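Side-chain contacts in adenosine monophosphate-protein transferase (Sulfolobus tokodaii, PDB 2EKM), which is of unknown function but belongs to the adenosine-specific kinase family and may transfer AMP to proteins: residues Lys4-Arg9 and Gln126-Ile131; Glu30-Thr35 and Phe45-Cys50; Ile68-Gln73 and Val85-Asn90; Leu76-Gly81 and Val119-Thr124. All coordinates share one frame; numbering follows the deposited sequence.

Interaction 1 of 4, residues Lys4-Arg9 and Gln126-Ile131; sequences KIDVIR and QGRGVI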
loop_
_atom_site.group_PDB
_atom_site.type_symbol
_atom_site.label_atom_id
_atom_site.label_comp_id
_atom_site.label_asym_id
_atom_site.label_seq_id
_atom_site.Cartn_x
_atom_site.Cartn_y
_atom_site.Cartn_z
ATOM N N LYS A 4 18.355 0.343 -12.375
ATOM C CA LYS A 4 18.095 1.636 -12.991
ATOM C C LYS A 4 16.717 2.145 -12.576
ATOM O O LYS A 4 15.786 1.358 -12.396
ATOM C CB LYS A 4 18.149 1.513 -14.512
ATOM C CG LYS A 4 17.838 2.810 -15.237
ATOM C CD LYS A 4 17.771 2.607 -16.741
ATOM C CE LYS A 4 17.418 3.907 -17.448
ATOM N NZ LYS A 4 17.282 3.718 -18.917
ATOM N N ILE A 5 16.591 3.458 -12.424
ATOM C CA ILE A 5 15.317 4.054 -12.046
ATOM C C ILE A 5 14.851 5.047 -13.104
ATOM O O ILE A 5 15.586 5.961 -13.481
ATOM C CB ILE A 5 15.408 4.780 -10.685
ATOM C CG1 ILE A 5 15.744 3.775 -9.579
ATOM C CG2 ILE A 5 14.084 5.478 -10.376
ATOM C CD1 ILE A 5 15.873 4.403 -8.199
ATOM N N ASP A 6 13.628 4.852 -13.584
ATOM C CA ASP A 6 13.036 5.721 -14.596
ATOM C C ASP A 6 11.948 6.584 -13.973
ATOM O O ASP A 6 11.262 6.159 -13.042
ATOM C CB ASP A 6 12.427 4.884 -15.723
ATOM C CG ASP A 6 13.477 4.197 -16.574
ATOM O OD1 ASP A 6 14.658 4.594 -16.505
ATOM O OD2 ASP A 6 13.121 3.265 -17.321
ATOM N N VAL A 7 11.806 7.802 -14.484
ATOM C CA VAL A 7 10.792 8.732 -14.002
ATOM C C VAL A 7 9.764 8.868 -15.115
ATOM O O VAL A 7 10.043 9.465 -16.151
ATOM C CB VAL A 7 11.395 10.118 -13.698
ATOM C CG1 VAL A 7 10.314 11.052 -13.160
ATOM C CG2 VAL A 7 12.540 9.976 -12.697
ATOM N N ILE A 8 8.578 8.312 -14.895
ATOM C CA ILE A 8 7.512 8.338 -15.891
ATOM C C ILE A 8 6.482 9.448 -15.681
ATOM O O ILE A 8 5.864 9.538 -14.619
ATOM C CB ILE A 8 6.759 6.978 -15.911
ATOM C CG1 ILE A 8 7.751 5.837 -16.157
ATOM C CG2 ILE A 8 5.669 6.990 -16.978
ATOM C CD1 ILE A 8 8.529 5.963 -17.450
ATOM N N ARG A 9 6.299 10.280 -16.702
ATOM C CA ARG A 9 5.326 11.366 -16.654
ATOM C C ARG A 9 3.947 10.822 -17.007
ATOM O O ARG A 9 3.757 10.250 -18.080
ATOM C CB ARG A 9 5.705 12.474 -17.644
ATOM C CG ARG A 9 4.606 13.521 -17.869
ATOM C CD ARG A 9 4.206 14.232 -16.578
ATOM N NE ARG A 9 5.311 15.007 -16.014
ATOM C CZ ARG A 9 5.305 15.552 -14.800
ATOM N NH1 ARG A 9 4.245 15.413 -14.014
ATOM N NH2 ARG A 9 6.363 16.223 -14.368
ATOM N N GLN A 126 14.891 -8.931 -14.828
ATOM C CA GLN A 126 13.578 -9.527 -15.066
ATOM C C GLN A 126 12.560 -8.583 -15.700
ATOM O O GLN A 126 11.852 -8.966 -16.634
ATOM C CB GLN A 126 12.998 -10.077 -13.756
ATOM C CG GLN A 126 11.614 -10.705 -13.905
ATOM C CD GLN A 126 11.037 -11.178 -12.584
ATOM O OE1 GLN A 126 11.650 -11.977 -11.876
ATOM N NE2 GLN A 126 9.847 -10.687 -12.247
ATOM N N GLY A 127 12.475 -7.360 -15.186
ATOM C CA GLY A 127 11.518 -6.412 -15.726
ATOM C C GLY A 127 11.433 -5.091 -14.986
ATOM O O GLY A 127 12.444 -4.547 -14.535
ATOM N N ARG A 128 10.214 -4.574 -14.853
ATOM C CA ARG A 128 9.997 -3.292 -14.190
ATOM C C ARG A 128 9.058 -3.378 -12.989
ATOM O O ARG A 128 8.115 -4.174 -12.972
ATOM C CB ARG A 128 9.453 -2.280 -15.207
ATOM C CG ARG A 128 10.405 -2.020 -16.386
ATOM C CD ARG A 128 9.666 -1.461 -17.604
ATOM N NE ARG A 128 9.195 -0.088 -17.425
ATOM C CZ ARG A 128 9.975 0.990 -17.485
ATOM N NH1 ARG A 128 11.274 0.862 -17.717
ATOM N NH2 ARG A 128 9.451 2.201 -17.333
ATOM N N GLY A 129 9.334 -2.550 -11.984
ATOM C CA GLY A 129 8.514 -2.517 -10.786
ATOM C C GLY A 129 8.333 -1.085 -10.314
ATOM O O GLY A 129 9.253 -0.277 -10.422
ATOM N N VAL A 130 7.147 -0.766 -9.799
ATOM C CA VAL A 130 6.860 0.585 -9.317
ATOM C C VAL A 130 7.391 0.754 -7.894
ATOM O O VAL A 130 7.047 -0.019 -7.006
ATOM C CB VAL A 130 5.338 0.864 -9.319
ATOM C CG1 VAL A 130 5.054 2.236 -8.711
ATOM C CG2 VAL A 130 4.795 0.791 -10.748
ATOM N N ILE A 131 8.237 1.757 -7.672
ATOM C CA ILE A 131 8.777 1.962 -6.333
ATOM C C ILE A 131 8.175 3.174 -5.628
ATOM O O ILE A 131 8.451 3.414 -4.453
ATOM C CB ILE A 131 10.318 2.106 -6.356
ATOM C CG1 ILE A 131 10.725 3.352 -7.140
ATOM C CG2 ILE A 131 10.942 0.859 -6.963
ATOM C CD1 ILE A 131 12.202 3.689 -7.005
HETATM O O HOH W 1 11.120 4.005 -18.656
#
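Ile-5 and Ile-131 mark the nearest backbone approach, their CA atoms 8.9 Å apart, and the axes of strands 4-9 and 128-131 diverge by 68° with a closest separation of 9.1 Å. No backbone hydrogen bond joins the two segments; side chains alone carry the contact. The main polar link runs from Arg-128 NH1 to Asp-6 OD2, a salt bridge of 3.1 Å that is also a nearly straight hydrogen bond (165° at the hydrogen). The acceptor lies close to the guanidinium plane, whereas the nitrogen reaches OD2 on its anti side and somewhat out of the carboxylate plane. A bend in the arginine chain at chi3 brings the NH1 edge of the guanidinium to the carboxylate, the two planes being 38° apart. One water ties the same groups a second time, accepting from Arg-128 NH2 at 2.8 Å and donating to Asp-6 OD2. On the other carboxylate oxygen, Lys-4 NZ stands 3.7 Å from OD1, a long ion pair that extends the network. This spacing belongs to the outer strands of a three-stranded antiparallel sheet: strand 117-123 runs between them and bonds to both. Glu-123, on that middle strand, gives NH1 another acidic partner, while NE of Arg-128 donates to Ile-78 O. Ile-8 CD1 comes to the guanidinium edge, 3.9 Å from Arg-128 NH2. On the opposite face of the sheet the contact is apolar, Ile-5 CD1 meeting Ile-131 CD1 at 3.9 Å and the two chains crossing near a right angle. There Ile-131 also packs on Ile-131 of the third subunit and on Leu-120 of the second.

Interaction 2 of 4, residues Glu30-Thr35 and Phe45-Cys50; sequences EDLYET and FGIAFC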
loop_
_atom_site.group_PDB
_atom_site.type_symbol
_atom_site.label_atom_id
_atom_site.label_comp_id
_atom_site.label_asym_id
_atom_site.label_seq_id
_atom_site.Cartn_x
_atom_site.Cartn_y
_atom_site.Cartn_z
ATOM N N GLU A 30 -12.376 -7.285 -15.088
ATOM C CA GLU A 30 -13.827 -7.342 -14.935
ATOM C C GLU A 30 -14.278 -6.877 -13.554
ATOM O O GLU A 30 -15.328 -6.257 -13.424
ATOM C CB GLU A 30 -14.360 -8.759 -15.203
ATOM C CG GLU A 30 -14.084 -9.273 -16.611
ATOM C CD GLU A 30 -15.024 -10.399 -17.023
ATOM O OE1 GLU A 30 -16.142 -10.484 -16.473
ATOM O OE2 GLU A 30 -14.649 -11.192 -17.912
ATOM N N ASP A 31 -13.490 -7.177 -12.524
ATOM C CA ASP A 31 -13.842 -6.764 -11.172
ATOM C C ASP A 31 -13.774 -5.244 -11.018
ATOM O O ASP A 31 -14.618 -4.619 -10.390
ATOM C CB ASP A 31 -12.868 -7.431 -10.200
ATOM C CG ASP A 31 -13.366 -8.830 -9.869
ATOM O OD1 ASP A 31 -14.191 -9.339 -10.629
ATOM O OD2 ASP A 31 -12.928 -9.393 -8.869
ATOM N N LEU A 32 -12.756 -4.631 -11.609
ATOM C CA LEU A 32 -12.642 -3.179 -11.541
ATOM C C LEU A 32 -13.779 -2.555 -12.358
ATOM O O LEU A 32 -14.420 -1.603 -11.919
ATOM C CB LEU A 32 -11.277 -2.723 -12.072
ATOM C CG LEU A 32 -10.086 -2.976 -11.137
ATOM C CD1 LEU A 32 -8.776 -2.622 -11.832
ATOM C CD2 LEU A 32 -10.258 -2.150 -9.866
ATOM N N TYR A 33 -14.037 -3.105 -13.541
ATOM C CA TYR A 33 -15.101 -2.581 -14.390
ATOM C C TYR A 33 -16.431 -2.628 -13.646
ATOM O O TYR A 33 -17.176 -1.650 -13.620
ATOM C CB TYR A 33 -15.231 -3.399 -15.685
ATOM C CG TYR A 33 -16.470 -3.028 -16.474
ATOM C CD1 TYR A 33 -16.469 -1.935 -17.343
ATOM C CD2 TYR A 33 -17.676 -3.701 -16.264
ATOM C CE1 TYR A 33 -17.638 -1.513 -17.978
ATOM C CE2 TYR A 33 -18.854 -3.287 -16.890
ATOM C CZ TYR A 33 -18.827 -2.193 -17.742
ATOM O OH TYR A 33 -19.990 -1.767 -18.333
ATOM N N GLU A 34 -16.720 -3.779 -13.043
ATOM C CA GLU A 34 -17.962 -3.975 -12.313
ATOM C C GLU A 34 -18.181 -3.030 -11.138
ATOM O O GLU A 34 -19.251 -2.436 -11.010
ATOM C CB GLU A 34 -18.053 -5.426 -11.828
ATOM C CG GLU A 34 -18.396 -6.414 -12.930
ATOM C CD GLU A 34 -18.394 -7.861 -12.461
ATOM O OE1 GLU A 34 -18.734 -8.119 -11.288
ATOM O OE2 GLU A 34 -18.068 -8.745 -13.276
ATOM N N THR A 35 -17.173 -2.880 -10.283
ATOM C CA THR A 35 -17.324 -2.022 -9.120
ATOM C C THR A 35 -17.449 -0.540 -9.495
ATOM O O THR A 35 -18.120 0.226 -8.801
ATOM C CB THR A 35 -16.159 -2.250 -8.115
ATOM O OG1 THR A 35 -16.555 -1.787 -6.814
ATOM C CG2 THR A 35 -14.893 -1.527 -8.570
ATOM N N PHE A 45 -15.293 5.974 -17.073
ATOM C CA PHE A 45 -14.004 5.429 -16.684
ATOM C C PHE A 45 -13.335 4.552 -17.736
ATOM O O PHE A 45 -13.981 4.053 -18.657
ATOM C CB PHE A 45 -14.170 4.651 -15.375
ATOM C CG PHE A 45 -15.181 3.533 -15.453
ATOM C CD1 PHE A 45 -14.811 2.270 -15.906
ATOM C CD2 PHE A 45 -16.511 3.751 -15.095
ATOM C CE1 PHE A 45 -15.754 1.239 -16.003
ATOM C CE2 PHE A 45 -17.462 2.725 -15.191
ATOM C CZ PHE A 45 -17.077 1.469 -15.645
ATOM N N GLY A 46 -12.023 4.399 -17.583
ATOM C CA GLY A 46 -11.225 3.575 -18.472
ATOM C C GLY A 46 -10.266 2.793 -17.592
ATOM O O GLY A 46 -9.686 3.359 -16.662
ATOM N N ILE A 47 -10.090 1.508 -17.890
ATOM C CA ILE A 47 -9.231 0.635 -17.091
ATOM C C ILE A 47 -8.182 -0.117 -17.904
ATOM O O ILE A 47 -8.484 -0.655 -18.964
ATOM C CB ILE A 47 -10.071 -0.441 -16.369
ATOM C CG1 ILE A 47 -11.175 0.222 -15.549
ATOM C CG2 ILE A 47 -9.169 -1.319 -15.497
ATOM C CD1 ILE A 47 -12.311 -0.727 -15.193
ATOM N N ALA A 48 -6.959 -0.170 -17.387
ATOM C CA ALA A 48 -5.882 -0.897 -18.048
ATOM C C ALA A 48 -5.178 -1.739 -16.988
ATOM O O ALA A 48 -4.978 -1.281 -15.859
ATOM C CB ALA A 48 -4.898 0.069 -18.694
ATOM N N PHE A 49 -4.816 -2.966 -17.355
ATOM C CA PHE A 49 -4.142 -3.891 -16.445
ATOM C C PHE A 49 -3.001 -4.612 -17.158
ATOM O O PHE A 49 -3.186 -5.167 -18.241
ATOM C CB PHE A 49 -5.145 -4.917 -15.905
ATOM C CG PHE A 49 -4.514 -6.027 -15.110
ATOM C CD1 PHE A 49 -3.877 -5.764 -13.896
ATOM C CD2 PHE A 49 -4.562 -7.341 -15.571
ATOM C CE1 PHE A 49 -3.301 -6.794 -13.156
ATOM C CE2 PHE A 49 -3.988 -8.382 -14.838
ATOM C CZ PHE A 49 -3.357 -8.110 -13.630
ATOM N N CYS A 50 -1.826 -4.614 -16.541
ATOM C CA CYS A 50 -0.661 -5.253 -17.136
ATOM C C CYS A 50 -0.500 -6.738 -16.816
ATOM O O CYS A 50 0.103 -7.103 -15.804
ATOM C CB CYS A 50 0.614 -4.512 -16.727
ATOM S SG CYS A 50 0.744 -2.806 -17.342
#
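Ile-47 CD1 rests on the backbone of helix 30-35, 3.4 Å from Tyr-33 N, where the helix packs against one face of the five-stranded antiparallel sheet. The topology is a split beta-alpha-beta unit: helix 28-37 connects strand 16-22 to strand 44-50, and strand 83-89 lies between those two. The same methyl is 3.8 Å from Leu-32 CB, so it sits over the join between two helical residues. A second branch of Ile-47 is used as well, CG2 meeting Leu-32 CD1 at 3.9 Å. Helix and strand run nearly antiparallel, at 163°, with axes 9.1 Å apart, a separation filled by these apolar groups without any hydrogen bond between the segments. Phe-45 adds the aromatic part of the contact. Its CG lies between the backbone N and the carbonyl carbon (chi1 58°), which carries the ring toward the helix. Tyr-33 CD1 lies at the edge of the phenylalanine ring, in its plane. The ring planes are inclined by 59° and the centroids are 5.5 Å apart, an oblique pairing. Farther out, strand 83-89 supports the layer, as Leu-32 also packs on Phe-84 and Ile-86 while Phe-45 packs on Ile-88. Leu-36, one helical turn beyond Leu-32, covers both Phe-45 and Ile-47. The outward side of the helix faces the second subunit, where Glu-30 forms a salt bridge with Arg-156 of that subunit. The shortest aromatic approach joins Tyr-33 CD1 to Phe-45 CE1 at 3.5 Å, and the neighbouring Phe-45 CZ lies 3.7 Å from Tyr-33 O.

Interaction 3 of 4, residues Ile68-Gln73 and Val85-Asn90; sequences IKLAQQ and VIYIKN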
loop_
_atom_site.group_PDB
_atom_site.type_symbol
_atom_site.label_atom_id
_atom_site.label_comp_id
_atom_site.label_asym_id
_atom_site.label_seq_id
_atom_site.Cartn_x
_atom_site.Cartn_y
_atom_site.Cartn_z
ATOM N N ILE A 68 -10.128 5.047 -21.800
ATOM C CA ILE A 68 -9.502 3.742 -21.987
ATOM C C ILE A 68 -8.118 3.940 -22.614
ATOM O O ILE A 68 -7.139 3.349 -22.169
ATOM C CB ILE A 68 -10.375 2.833 -22.895
ATOM C CG1 ILE A 68 -11.644 2.420 -22.142
ATOM C CG2 ILE A 68 -9.595 1.597 -23.320
ATOM C CD1 ILE A 68 -12.659 1.642 -22.987
ATOM N N LYS A 69 -8.041 4.786 -23.638
ATOM C CA LYS A 69 -6.770 5.055 -24.312
ATOM C C LYS A 69 -5.737 5.640 -23.354
ATOM O O LYS A 69 -4.566 5.268 -23.386
ATOM C CB LYS A 69 -6.981 6.009 -25.493
ATOM C CG LYS A 69 -7.600 5.347 -26.717
ATOM C CD LYS A 69 -7.693 6.322 -27.883
ATOM C CE LYS A 69 -8.005 5.604 -29.190
ATOM N NZ LYS A 69 -9.321 4.907 -29.177
ATOM N N LEU A 70 -6.172 6.560 -22.504
ATOM C CA LEU A 70 -5.271 7.162 -21.534
ATOM C C LEU A 70 -4.718 6.070 -20.620
ATOM O O LEU A 70 -3.518 6.008 -20.371
ATOM C CB LEU A 70 -6.016 8.208 -20.704
ATOM C CG LEU A 70 -6.355 9.498 -21.451
ATOM C CD1 LEU A 70 -7.283 10.363 -20.608
ATOM C CD2 LEU A 70 -5.061 10.237 -21.768
ATOM N N ALA A 71 -5.602 5.210 -20.124
ATOM C CA ALA A 71 -5.194 4.118 -19.241
ATOM C C ALA A 71 -4.183 3.209 -19.932
ATOM O O ALA A 71 -3.185 2.815 -19.335
ATOM C CB ALA A 71 -6.416 3.306 -18.809
ATOM N N GLN A 72 -4.452 2.872 -21.191
ATOM C CA GLN A 72 -3.560 2.012 -21.966
ATOM C C GLN A 72 -2.172 2.640 -22.095
ATOM O O GLN A 72 -1.154 1.994 -21.840
ATOM C CB GLN A 72 -4.142 1.776 -23.368
ATOM C CG GLN A 72 -5.390 0.884 -23.407
ATOM C CD GLN A 72 -6.050 0.851 -24.781
ATOM O OE1 GLN A 72 -6.882 -0.012 -25.066
ATOM N NE2 GLN A 72 -5.687 1.802 -25.634
ATOM N N GLN A 73 -2.142 3.906 -22.495
ATOM C CA GLN A 73 -0.888 4.630 -22.673
ATOM C C GLN A 73 -0.072 4.691 -21.386
ATOM O O GLN A 73 1.108 4.346 -21.374
ATOM C CB GLN A 73 -1.184 6.041 -23.189
ATOM C CG GLN A 73 -1.841 6.038 -24.561
ATOM C CD GLN A 73 -2.589 7.320 -24.872
ATOM O OE1 GLN A 73 -3.240 7.426 -25.908
ATOM N NE2 GLN A 73 -2.506 8.296 -23.976
ATOM N N VAL A 85 -4.211 0.762 -14.104
ATOM C CA VAL A 85 -4.402 2.197 -14.227
ATOM C C VAL A 85 -5.865 2.491 -14.510
ATOM O O VAL A 85 -6.475 1.862 -15.377
ATOM C CB VAL A 85 -3.553 2.784 -15.387
ATOM C CG1 VAL A 85 -3.842 4.278 -15.548
ATOM C CG2 VAL A 85 -2.073 2.565 -15.112
ATOM N N ILE A 86 -6.421 3.442 -13.767
ATOM C CA ILE A 86 -7.809 3.843 -13.939
ATOM C C ILE A 86 -7.901 5.351 -14.152
ATOM O O ILE A 86 -7.276 6.130 -13.434
ATOM C CB ILE A 86 -8.671 3.510 -12.693
ATOM C CG1 ILE A 86 -8.699 2.001 -12.440
ATOM C CG2 ILE A 86 -10.089 4.021 -12.901
ATOM C CD1 ILE A 86 -9.402 1.620 -11.139
ATOM N N TYR A 87 -8.672 5.748 -15.157
ATOM C CA TYR A 87 -8.906 7.155 -15.447
ATOM C C TYR A 87 -10.403 7.348 -15.270
ATOM O O TYR A 87 -11.191 6.530 -15.743
ATOM C CB TYR A 87 -8.505 7.494 -16.886
ATOM C CG TYR A 87 -7.045 7.840 -17.052
ATOM C CD1 TYR A 87 -6.596 9.147 -16.876
ATOM C CD2 TYR A 87 -6.109 6.860 -17.375
ATOM C CE1 TYR A 87 -5.249 9.469 -17.017
ATOM C CE2 TYR A 87 -4.760 7.171 -17.517
ATOM C CZ TYR A 87 -4.338 8.477 -17.337
ATOM O OH TYR A 87 -3.006 8.791 -17.468
ATOM N N ILE A 88 -10.797 8.413 -14.581
ATOM C CA ILE A 88 -12.215 8.684 -14.371
ATOM C C ILE A 88 -12.544 10.145 -14.635
ATOM O O ILE A 88 -11.694 11.022 -14.502
ATOM C CB ILE A 88 -12.673 8.336 -12.924
ATOM C CG1 ILE A 88 -11.914 9.194 -11.908
ATOM C CG2 ILE A 88 -12.471 6.846 -12.656
ATOM C CD1 ILE A 88 -12.367 8.996 -10.469
ATOM N N LYS A 89 -13.792 10.388 -15.014
ATOM C CA LYS A 89 -14.278 11.717 -15.239
ATOM C C LYS A 89 -15.733 11.767 -14.843
ATOM O O LYS A 89 -16.415 10.754 -14.742
ATOM C CB LYS A 89 -14.129 12.007 -16.730
ATOM C CG LYS A 89 -14.174 13.497 -17.056
ATOM C CD LYS A 89 -14.351 13.730 -18.555
ATOM C CE LYS A 89 -14.732 12.442 -19.291
ATOM N NZ LYS A 89 -15.393 12.771 -20.551
ATOM N N ASN A 90 -16.243 12.962 -14.560
ATOM C CA ASN A 90 -17.620 13.122 -14.105
ATOM C C ASN A 90 -17.797 12.358 -12.790
ATOM O O ASN A 90 -18.835 11.748 -12.526
ATOM C CB ASN A 90 -18.598 12.608 -15.170
ATOM C CG ASN A 90 -20.008 13.107 -14.947
ATOM O OD1 ASN A 90 -20.203 14.235 -14.499
ATOM N ND2 ASN A 90 -21.000 12.280 -15.271
#
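Tyr-87 places its CG beside the backbone N, anti to the carbonyl carbon (chi1 -86°), and chi2 of -87° stands the ring plane nearly perpendicular to the plane of CA, CB and CG, so that one ring face lies under Leu-70. The evidence for a CH-pi contact is direct: Leu-70 CB stands 3.5 Å from the ring centroid and only 10° off the normal. The leucine branch continues across the ring, with CD1 4.0 Å from Tyr-87 CD1, and the two side chains cross at about a right angle. On the same side, but out beyond the CD2 margin, the helix backbone comes close, Ala-71 N lying 3.2 Å from Tyr-87 CD2 in an oblique position. The methyl of Ala-71 lies alongside, its CB 3.8 Å from the same CD2. That methyl also reaches the strand backbone, 3.7 Å from Val-85 O. Val-85 completes the set with CG1, which lies 3.9 Å from Ala-71 CA. Accordingly the CA atoms of Ala-71 and Val-85 are just 5.4 Å apart, and the axes approach to 7.5 Å. The buried phenol is held at its far end: Tyr-87 OH is hydrogen-bonded to Thr-74 OG1 and Glu-11 O, which anchors the far end of the ring. Val-18 of the neighbouring strand packs on both Val-85 and Tyr-87. Helix 65-78 links strand 57-62 to strand 83-89, which are parallel with strand 44-50 between them, and the packing is that of a split beta-alpha-beta unit.

Interaction 4 of 4, residues Leu76-Gly81 and Val119-Thr124; sequences LKIGAG and VLVAET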
loop_
_atom_site.group_PDB
_atom_site.type_symbol
_atom_site.label_atom_id
_atom_site.label_comp_id
_atom_site.label_asym_id
_atom_site.label_seq_id
_atom_site.Cartn_x
_atom_site.Cartn_y
_atom_site.Cartn_z
ATOM N N LEU A 76 1.375 1.365 -20.426
ATOM C CA LEU A 76 2.511 1.005 -21.267
ATOM C C LEU A 76 3.768 1.766 -20.851
ATOM O O LEU A 76 4.866 1.214 -20.846
ATOM C CB LEU A 76 2.203 1.314 -22.734
ATOM C CG LEU A 76 1.373 0.310 -23.534
ATOM C CD1 LEU A 76 0.973 0.942 -24.858
ATOM C CD2 LEU A 76 2.182 -0.966 -23.773
ATOM N N LYS A 77 3.603 3.041 -20.518
ATOM C CA LYS A 77 4.730 3.875 -20.113
ATOM C C LYS A 77 5.344 3.399 -18.799
ATOM O O LYS A 77 6.560 3.431 -18.627
ATOM C CB LYS A 77 4.277 5.329 -20.011
ATOM C CG LYS A 77 3.862 5.904 -21.358
ATOM C CD LYS A 77 3.044 7.181 -21.227
ATOM C CE LYS A 77 3.829 8.299 -20.575
ATOM N NZ LYS A 77 3.064 9.579 -20.626
ATOM N N ILE A 78 4.506 2.967 -17.867
ATOM C CA ILE A 78 5.016 2.460 -16.604
ATOM C C ILE A 78 5.662 1.115 -16.936
ATOM O O ILE A 78 6.763 0.812 -16.476
ATOM C CB ILE A 78 3.883 2.275 -15.580
ATOM C CG1 ILE A 78 3.303 3.644 -15.206
ATOM C CG2 ILE A 78 4.406 1.544 -14.341
ATOM C CD1 ILE A 78 2.100 3.577 -14.260
ATOM N N GLY A 79 4.968 0.328 -17.756
ATOM C CA GLY A 79 5.471 -0.967 -18.189
ATOM C C GLY A 79 5.856 -1.972 -17.121
ATOM O O GLY A 79 6.733 -2.808 -17.341
ATOM N N ALA A 80 5.199 -1.916 -15.970
ATOM C CA ALA A 80 5.506 -2.836 -14.879
ATOM C C ALA A 80 4.417 -3.894 -14.707
ATOM O O ALA A 80 3.240 -3.568 -14.552
ATOM C CB ALA A 80 5.691 -2.059 -13.582
ATOM N N GLY A 81 4.819 -5.162 -14.735
ATOM C CA GLY A 81 3.862 -6.241 -14.577
ATOM C C GLY A 81 2.901 -6.076 -13.410
ATOM O O GLY A 81 3.287 -5.637 -12.325
ATOM N N VAL A 119 5.610 8.630 -11.999
ATOM C CA VAL A 119 5.666 7.291 -11.433
ATOM C C VAL A 119 7.123 6.851 -11.519
ATOM O O VAL A 119 7.736 6.917 -12.585
ATOM C CB VAL A 119 4.767 6.300 -12.209
ATOM C CG1 VAL A 119 4.912 4.901 -11.629
ATOM C CG2 VAL A 119 3.310 6.744 -12.126
ATOM N N LEU A 120 7.674 6.434 -10.382
ATOM C CA LEU A 120 9.059 5.991 -10.299
ATOM C C LEU A 120 9.110 4.490 -10.545
ATOM O O LEU A 120 8.532 3.708 -9.792
ATOM C CB LEU A 120 9.625 6.335 -8.918
ATOM C CG LEU A 120 9.484 7.818 -8.540
ATOM C CD1 LEU A 120 9.862 8.025 -7.087
ATOM C CD2 LEU A 120 10.352 8.672 -9.453
ATOM N N VAL A 121 9.816 4.096 -11.598
ATOM C CA VAL A 121 9.908 2.693 -11.973
ATOM C C VAL A 121 11.328 2.135 -11.950
ATOM O O VAL A 121 12.226 2.659 -12.606
ATOM C CB VAL A 121 9.323 2.483 -13.389
ATOM C CG1 VAL A 121 9.282 1.002 -13.730
ATOM C CG2 VAL A 121 7.935 3.097 -13.468
ATOM N N ALA A 122 11.523 1.070 -11.181
ATOM C CA ALA A 122 12.827 0.427 -11.093
ATOM C C ALA A 122 12.853 -0.658 -12.160
ATOM O O ALA A 122 11.844 -1.327 -12.400
ATOM C CB ALA A 122 13.021 -0.186 -9.717
ATOM N N GLU A 123 13.996 -0.829 -12.806
ATOM C CA GLU A 123 14.117 -1.842 -13.844
ATOM C C GLU A 123 15.237 -2.810 -13.487
ATOM O O GLU A 123 16.299 -2.392 -13.027
ATOM C CB GLU A 123 14.394 -1.171 -15.194
ATOM C CG GLU A 123 14.233 -2.085 -16.393
ATOM C CD GLU A 123 14.280 -1.322 -17.704
ATOM O OE1 GLU A 123 15.306 -0.649 -17.961
ATOM O OE2 GLU A 123 13.291 -1.393 -18.470
ATOM N N THR A 124 14.991 -4.102 -13.683
ATOM C CA THR A 124 15.987 -5.126 -13.379
ATOM C C THR A 124 16.146 -6.054 -14.573
ATOM O O THR A 124 15.595 -5.806 -15.644
ATOM C CB THR A 124 15.563 -6.001 -12.179
ATOM O OG1 THR A 124 14.435 -6.806 -12.555
ATOM C CG2 THR A 124 15.189 -5.137 -10.980
#
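Ile-78 buries the most surface here, bridging Val-119 and Val-121 where the last turn of helix 65-78 meets the middle strand of the three-stranded antiparallel sheet. The backbones are closest at Ile-78 and Val-121, with CA atoms 6.7 Å apart. The two branches of Ile-78 divide the work. With CG1 anti to the carbonyl carbon (chi1 -66°), its extended arm carries CD1 to Val-119, 4.0 Å from CG2 of that residue and 4.1 Å from its CG1, so both valine methyls are engaged. The CG2 branch turns to Val-121, meeting CG2 of the valine at 4.0 Å. Val-119 and Val-121, two apart on the strand, therefore offer the same sheet face, and the isoleucine crosses each at about a right angle. The helix ends immediately after Ile-78: Gly-79 has a positive phi of 56°, suited to glycine, and the chain turns away toward strand 83-89. Behind the apolar group, Ile-20 of the five-stranded sheet touches both Ile-78 and Val-119, while Val-130 lies against Ile-78, so this packing joins the two sheets. At the helix end, Val-121 CG1 approaches Ile-78 O to 3.7 Å.

Overall arrangement
Interactions 2 and 3 are buried and share the five-stranded sheet, packing helices 28-37 and 65-78 on opposite faces of it; their strands 44-50 and 83-89 are hydrogen-bonded neighbours. Aromatic rings and aliphatic groups do the work in both. Interaction 4 is also buried but purely aliphatic, and uses the C-terminal end of helix 65-78 to reach the three-stranded sheet. Interaction 1 spans that second sheet near the surface, about 4 Å between centres from interaction 4, and is mainly ionic, with a water bridge. These two touch directly, Lys-77 NZ reaching Arg-9 O at 2.7 Å. Helix 65-78 thus connects interactions 3 and 4, whose centres lie about 17 Å apart.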